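Local coordinates for 2-oxo-1,2-dihydroquinoline 8-monooxygenase, oxygenase component (Pseudomonas putida, PDB 1Z01) that serves as the oxygenase component that hydroxylates 2-oxo-1,2-dihydroquinoline at C8, using a Rieske [2Fe-2S] cluster and a mononuclear iron, at the interface of chains A and B. Residues are numbered along the deposited sequence; one frame, centred on the assembly and turned at random. Chains: chain A/B, 2-oxo-1,2-dihydroquinoline 8-monooxygenase, oxygenase component.

Contact 1: the interface of chains A and B. Residues chain A 98, 104, 111, 120-121, 123; chain B 279-280.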
ATOM      1  N   PHE A  98     -35.288  -8.240  -9.470  1.00 21.73           N
ATOM      2  CA  PHE A  98     -36.585  -7.991 -10.093  1.00 22.14           C
ATOM      3  C   PHE A  98     -37.682  -8.956  -9.658  1.00 23.03           C
ATOM      4  O   PHE A  98     -38.864  -8.680  -9.856  1.00 23.13           O
ATOM      5  CB  PHE A  98     -36.464  -8.026 -11.619  1.00 21.50           C
ATOM      6  CG  PHE A  98     -35.514  -7.012 -12.171  1.00 23.97           C
ATOM      7  CD1 PHE A  98     -34.206  -7.364 -12.491  1.00 23.81           C
ATOM      8  CD2 PHE A  98     -35.917  -5.695 -12.351  1.00 24.25           C
ATOM      9  CE1 PHE A  98     -33.315  -6.411 -12.985  1.00 23.84           C
ATOM     10  CE2 PHE A  98     -35.036  -4.739 -12.841  1.00 24.49           C
ATOM     11  CZ  PHE A  98     -33.732  -5.097 -13.160  1.00 25.13           C
ATOM     12  N   SER A 104     -30.102 -10.021  -9.962  1.00 13.23           N
ATOM     13  CA  SER A 104     -29.481  -9.642 -11.221  1.00 15.41           C
ATOM     14  C   SER A 104     -28.236  -8.791 -11.025  1.00 16.26           C
ATOM     15  O   SER A 104     -28.035  -8.172  -9.979  1.00 16.06           O
ATOM     16  CB  SER A 104     -30.486  -8.855 -12.066  1.00 16.78           C
ATOM     17  OG  SER A 104     -31.693  -9.577 -12.243  1.00 17.64           O
ATOM     18  N   THR A 111     -28.917 -12.467 -14.906  1.00 16.28           N
ATOM     19  CA  THR A 111     -29.798 -12.773 -13.784  1.00 16.10           C
ATOM     20  C   THR A 111     -29.671 -14.229 -13.332  1.00 16.95           C
ATOM     21  O   THR A 111     -29.730 -15.147 -14.149  1.00 17.64           O
ATOM     22  CB  THR A 111     -31.252 -12.456 -14.192  1.00 18.13           C
ATOM     23  OG1 THR A 111     -31.327 -11.080 -14.581  1.00 14.63           O
ATOM     24  CG2 THR A 111     -32.223 -12.718 -13.050  1.00 15.87           C
ATOM     25  N   VAL A 120     -30.609 -17.730 -15.347  1.00 18.05           N
ATOM     26  CA  VAL A 120     -31.949 -17.900 -15.910  1.00 18.53           C
ATOM     27  C   VAL A 120     -32.300 -16.966 -17.063  1.00 19.15           C
ATOM     28  O   VAL A 120     -33.202 -17.263 -17.844  1.00 18.71           O
ATOM     29  CB  VAL A 120     -33.030 -17.766 -14.824  1.00 19.41           C
ATOM     30  CG1 VAL A 120     -32.791 -18.805 -13.726  1.00 17.66           C
ATOM     31  CG2 VAL A 120     -33.020 -16.369 -14.256  1.00 17.41           C
ATOM     32  N   THR A 121     -31.594 -15.843 -17.168  1.00 19.25           N
ATOM     33  CA  THR A 121     -31.822 -14.889 -18.255  1.00 18.39           C
ATOM     34  C   THR A 121     -30.885 -13.682 -18.184  1.00 18.04           C
ATOM     35  O   THR A 121     -30.086 -13.535 -17.255  1.00 16.79           O
ATOM     36  CB  THR A 121     -33.275 -14.363 -18.260  1.00 19.42           C
ATOM     37  OG1 THR A 121     -33.536 -13.661 -19.487  1.00 16.83           O
ATOM     38  CG2 THR A 121     -33.487 -13.404 -17.102  1.00 19.69           C
ATOM     39  N   VAL A 123     -31.477  -9.637 -18.686  1.00 19.56           N
ATOM     40  CA  VAL A 123     -32.488  -8.616 -18.862  1.00 19.88           C
ATOM     41  C   VAL A 123     -32.748  -8.185 -20.302  1.00 20.83           C
ATOM     42  O   VAL A 123     -33.843  -8.400 -20.822  1.00 21.86           O
ATOM     43  CB  VAL A 123     -32.167  -7.380 -18.004  1.00 20.14           C
ATOM     44  CG1 VAL A 123     -33.306  -6.365 -18.097  1.00 19.67           C
ATOM     45  CG2 VAL A 123     -31.950  -7.808 -16.551  1.00 20.44           C
TER
ATOM     46  N   GLU B 279     -38.795 -14.264 -18.748  1.00 62.84           N
ATOM     47  CA  GLU B 279     -38.402 -14.956 -17.543  1.00 62.70           C
ATOM     48  C   GLU B 279     -38.877 -13.956 -16.478  1.00 62.57           C
ATOM     49  O   GLU B 279     -40.092 -13.889 -16.173  1.00 63.54           O
ATOM     50  CB  GLU B 279     -36.874 -15.183 -17.521  1.00 62.69           C
ATOM     51  CG  GLU B 279     -36.352 -16.161 -16.451  1.00 62.71           C
ATOM     52  CD  GLU B 279     -37.010 -17.549 -16.468  1.00 63.26           C
ATOM     53  OE1 GLU B 279     -37.069 -18.198 -17.538  1.00 63.24           O
ATOM     54  OE2 GLU B 279     -37.459 -17.992 -15.386  1.00 62.27           O
ATOM     55  N   LEU B 280     -37.950 -13.146 -15.961  1.00 62.78           N
ATOM     56  CA  LEU B 280     -38.296 -12.168 -14.923  1.00 62.76           C
ATOM     57  C   LEU B 280     -39.717 -11.602 -15.031  1.00 63.06           C
ATOM     58  O   LEU B 280     -40.391 -11.407 -14.018  1.00 62.71           O
ATOM     59  CB  LEU B 280     -37.299 -11.014 -14.922  1.00 61.98           C
ATOM     60  CG  LEU B 280     -35.949 -11.359 -14.308  1.00 61.41           C
ATOM     61  CD1 LEU B 280     -35.406 -12.648 -14.888  1.00 61.40           C
ATOM     62  CD2 LEU B 280     -35.016 -10.213 -14.567  1.00 61.19           C
TER
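The hydroxyls of A:Ser104 and A:Thr111, hydrogen-bonded to each other at 2.8 Å between OG and OG1, lie beneath the tip of B:Leu280, whose CD2 comes within 3.8 Å of that A:Thr111 OG1. Paired in this way, two small polar side chains from neighbouring strands, 102-104 and 110-113, can border an apolar partner. B:Leu280 suits the place because both branches of its forked end touch A:Thr111, while CD2 also meets A:Phe98 CD1 at 3.6 Å, the two side chains crossing obliquely; A:Ser104 OG lies in the plane of the same ring, at its edge. CD1 lies 3.7 Å from the methyl CG2 of A:Thr111, the two side chains reaching tip to tip. That methyl faces the leucine because CG2 is anti to the backbone N while OG1, at chi1 -58°, stands beside it and turns to the serine. The approach of CD1 to A:Thr121 is too close to be trusted. Next to it, B:Glu279 uses its aliphatic part: its side chain and that of A:Thr121 run past each other in opposite directions, CB to CB 3.8 Å, and it lies at about a right angle to A:Val120, CG to CG2 4.0 Å. Both chain B residues are poorly ordered, so these details are approximate. The patch seats a loop of one subunit on the Rieske domain of its neighbour, probably helping to hold that domain in the trimer.

Contact 2: the interface of chains A and B. Residues chain A 93, 106-107; chain B 215, 224, 368-369, 371.
B:Ala368 and B:Ala371, on the long helix 339-377, receive the two aromatic rings of A:Trp106 and A:Tyr107. The indole comes edge-on: CH2 reaches B:Ala371 CB at 3.6 Å, and CZ3 meets the backbone CA of B:Ala368, both partners lying in the ring plane at its rim. Alanines suit this helix surface because a methyl lets broad rings come close to the backbone. With CG between the backbone N and carbonyl carbon (chi1 47°), the indole of A:Trp106 turns its six-membered rim to the helix. The CB of A:Tyr107 lies over one face of the indole. The phenol ring is turned differently, taking the methyl of B:Ala368 over a face, 3.8 Å above the plane and displaced toward the rim. Alongside it, B:Val224 points the same way and brings CG2 to 3.5 Å from A:Tyr107 CD2. At the polar rim, B:Asn215 ND2 donates to the phenol OH of A:Tyr107 at 2.7 Å, moderately bent (148° at H); the oxygen lies 20° out of the amide plane. A phenylalanine in place of A:Tyr107 would lack the hydroxyl, which would probably leave the B:Asn215 amide without this acceptor across the interface. Farther out, one water bridges A:Glu93 OE2 and the carbonyl O of B:Ala371, at 2.6 Å from each. A:Trp106 and A:Tyr107 lie between the cluster ligands A:Cys105 and A:His108, while B:Val224 precedes the iron ligand B:His225. The contact therefore docks the Rieske centre of one subunit against the catalytic iron site of the next, the arrangement for electron transfer between subunits.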
ATOM      1  N   GLU A  93     -22.644  -4.787  -4.897  1.00 15.55           N
ATOM      2  CA  GLU A  93     -22.346  -3.362  -4.844  1.00 16.47           C
ATOM      3  C   GLU A  93     -23.553  -2.475  -5.148  1.00 17.17           C
ATOM      4  O   GLU A  93     -23.634  -1.343  -4.670  1.00 16.47           O
ATOM      5  CB  GLU A  93     -21.168  -3.033  -5.759  1.00 17.71           C
ATOM      6  CG  GLU A  93     -19.822  -3.406  -5.134  1.00 20.16           C
ATOM      7  CD  GLU A  93     -18.650  -3.087  -6.034  1.00 20.01           C
ATOM      8  OE1 GLU A  93     -18.650  -1.990  -6.633  1.00 23.12           O
ATOM      9  OE2 GLU A  93     -17.724  -3.920  -6.137  1.00 22.23           O
ATOM     10  N   TRP A 106     -26.384  -5.587 -11.769  1.00 15.74           N
ATOM     11  CA  TRP A 106     -26.766  -4.210 -12.090  1.00 17.25           C
ATOM     12  C   TRP A 106     -26.063  -3.627 -13.318  1.00 17.34           C
ATOM     13  O   TRP A 106     -26.431  -2.556 -13.792  1.00 18.28           O
ATOM     14  CB  TRP A 106     -26.445  -3.320 -10.891  1.00 18.94           C
ATOM     15  CG  TRP A 106     -25.060  -3.587 -10.350  1.00 19.22           C
ATOM     16  CD1 TRP A 106     -24.710  -4.512  -9.405  1.00 19.39           C
ATOM     17  CD2 TRP A 106     -23.844  -2.952 -10.756  1.00 19.27           C
ATOM     18  NE1 TRP A 106     -23.351  -4.490  -9.199  1.00 19.34           N
ATOM     19  CE2 TRP A 106     -22.795  -3.541 -10.017  1.00 19.71           C
ATOM     20  CE3 TRP A 106     -23.535  -1.942 -11.677  1.00 21.38           C
ATOM     21  CZ2 TRP A 106     -21.460  -3.150 -10.166  1.00 20.37           C
ATOM     22  CZ3 TRP A 106     -22.204  -1.554 -11.826  1.00 21.75           C
ATOM     23  CH2 TRP A 106     -21.186  -2.160 -11.073  1.00 23.00           C
ATOM     24  N   TYR A 107     -25.058  -4.332 -13.828  1.00 15.93           N
ATOM     25  CA  TYR A 107     -24.281  -3.839 -14.967  1.00 15.68           C
ATOM     26  C   TYR A 107     -24.866  -4.161 -16.336  1.00 14.88           C
ATOM     27  O   TYR A 107     -25.256  -3.247 -17.067  1.00 15.24           O
ATOM     28  CB  TYR A 107     -22.843  -4.369 -14.868  1.00 14.82           C
ATOM     29  CG  TYR A 107     -21.786  -3.504 -15.521  1.00 16.19           C
ATOM     30  CD1 TYR A 107     -20.430  -3.731 -15.273  1.00 17.54           C
ATOM     31  CD2 TYR A 107     -22.129  -2.473 -16.391  1.00 16.16           C
ATOM     32  CE1 TYR A 107     -19.443  -2.954 -15.876  1.00 18.62           C
ATOM     33  CE2 TYR A 107     -21.150  -1.690 -17.003  1.00 16.84           C
ATOM     34  CZ  TYR A 107     -19.809  -1.937 -16.743  1.00 19.82           C
ATOM     35  OH  TYR A 107     -18.831  -1.185 -17.361  1.00 20.47           O
TER
ATOM     36  N   ASN B 215     -16.443   0.367 -21.547  1.00 16.52           N
ATOM     37  CA  ASN B 215     -17.792   0.622 -21.055  1.00 16.96           C
ATOM     38  C   ASN B 215     -18.645   1.575 -21.912  1.00 17.51           C
ATOM     39  O   ASN B 215     -19.819   1.296 -22.191  1.00 16.48           O
ATOM     40  CB  ASN B 215     -17.698   1.130 -19.608  1.00 16.86           C
ATOM     41  CG  ASN B 215     -18.976   1.773 -19.132  1.00 19.64           C
ATOM     42  OD1 ASN B 215     -19.193   2.964 -19.347  1.00 22.32           O
ATOM     43  ND2 ASN B 215     -19.836   0.991 -18.495  1.00 17.00           N
ATOM     44  N   VAL B 224     -27.249   0.395 -16.284  1.00 26.47           N
ATOM     45  CA  VAL B 224     -26.554   1.204 -15.283  1.00 24.73           C
ATOM     46  C   VAL B 224     -27.161   2.597 -15.090  1.00 23.24           C
ATOM     47  O   VAL B 224     -27.024   3.206 -14.030  1.00 22.38           O
ATOM     48  CB  VAL B 224     -25.058   1.354 -15.671  1.00 25.04           C
ATOM     49  CG1 VAL B 224     -24.381   2.398 -14.806  1.00 26.55           C
ATOM     50  CG2 VAL B 224     -24.355   0.019 -15.521  1.00 24.97           C
ATOM     51  N   ALA B 368     -19.114   1.841 -12.271  1.00 17.11           N
ATOM     52  CA  ALA B 368     -19.332   0.576 -12.970  1.00 16.60           C
ATOM     53  C   ALA B 368     -17.993   0.064 -13.491  1.00 16.65           C
ATOM     54  O   ALA B 368     -17.702  -1.119 -13.396  1.00 17.21           O
ATOM     55  CB  ALA B 368     -20.313   0.771 -14.127  1.00 17.17           C
ATOM     56  N   ARG B 369     -17.183   0.967 -14.045  1.00 17.28           N
ATOM     57  CA  ARG B 369     -15.865   0.612 -14.568  1.00 17.61           C
ATOM     58  C   ARG B 369     -14.973   0.099 -13.438  1.00 15.62           C
ATOM     59  O   ARG B 369     -14.330  -0.942 -13.561  1.00 16.35           O
ATOM     60  CB  ARG B 369     -15.179   1.828 -15.196  1.00 18.18           C
ATOM     61  CG  ARG B 369     -15.921   2.498 -16.307  1.00 19.47           C
ATOM     62  CD  ARG B 369     -15.275   3.831 -16.587  1.00 18.53           C
ATOM     63  NE  ARG B 369     -16.090   4.637 -17.477  1.00 21.34           N
ATOM     64  CZ  ARG B 369     -16.115   5.964 -17.462  1.00 22.00           C
ATOM     65  NH1 ARG B 369     -16.894   6.616 -18.313  1.00 23.12           N
ATOM     66  NH2 ARG B 369     -15.364   6.639 -16.596  1.00 19.60           N
ATOM     67  N   ALA B 371     -15.756  -1.241 -10.645  1.00 12.40           N
ATOM     68  CA  ALA B 371     -16.212  -2.538 -10.151  1.00 13.70           C
ATOM     69  C   ALA B 371     -15.733  -3.743 -10.950  1.00 12.22           C
ATOM     70  O   ALA B 371     -15.770  -4.877 -10.476  1.00 11.12           O
ATOM     71  CB  ALA B 371     -17.740  -2.545 -10.064  1.00 14.47           C
TER
HETATM   72  O   HOH W   1     -16.981  -5.315  -8.210  1.00 15.88           O

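The centres of the C-alpha atoms of contact 1 and contact 2 lie about 17 Å apart, with no residue in common. Both draw on the Rieske domain of chain A, and A:Ser104 in contact 1 is separated from A:Trp106 in contact 2 by just the cluster ligand A:Cys105. Chain B answers with separate pieces of its catalytic region: a loop in contact 1, and helices 209-215 and 339-377 and the 3-10 helix 221-225 in contact 2. Holding the domain at two places probably limits its rocking and so steadies the path between cluster and iron; repeated around the trimer, the pairing would link each subunit to the next.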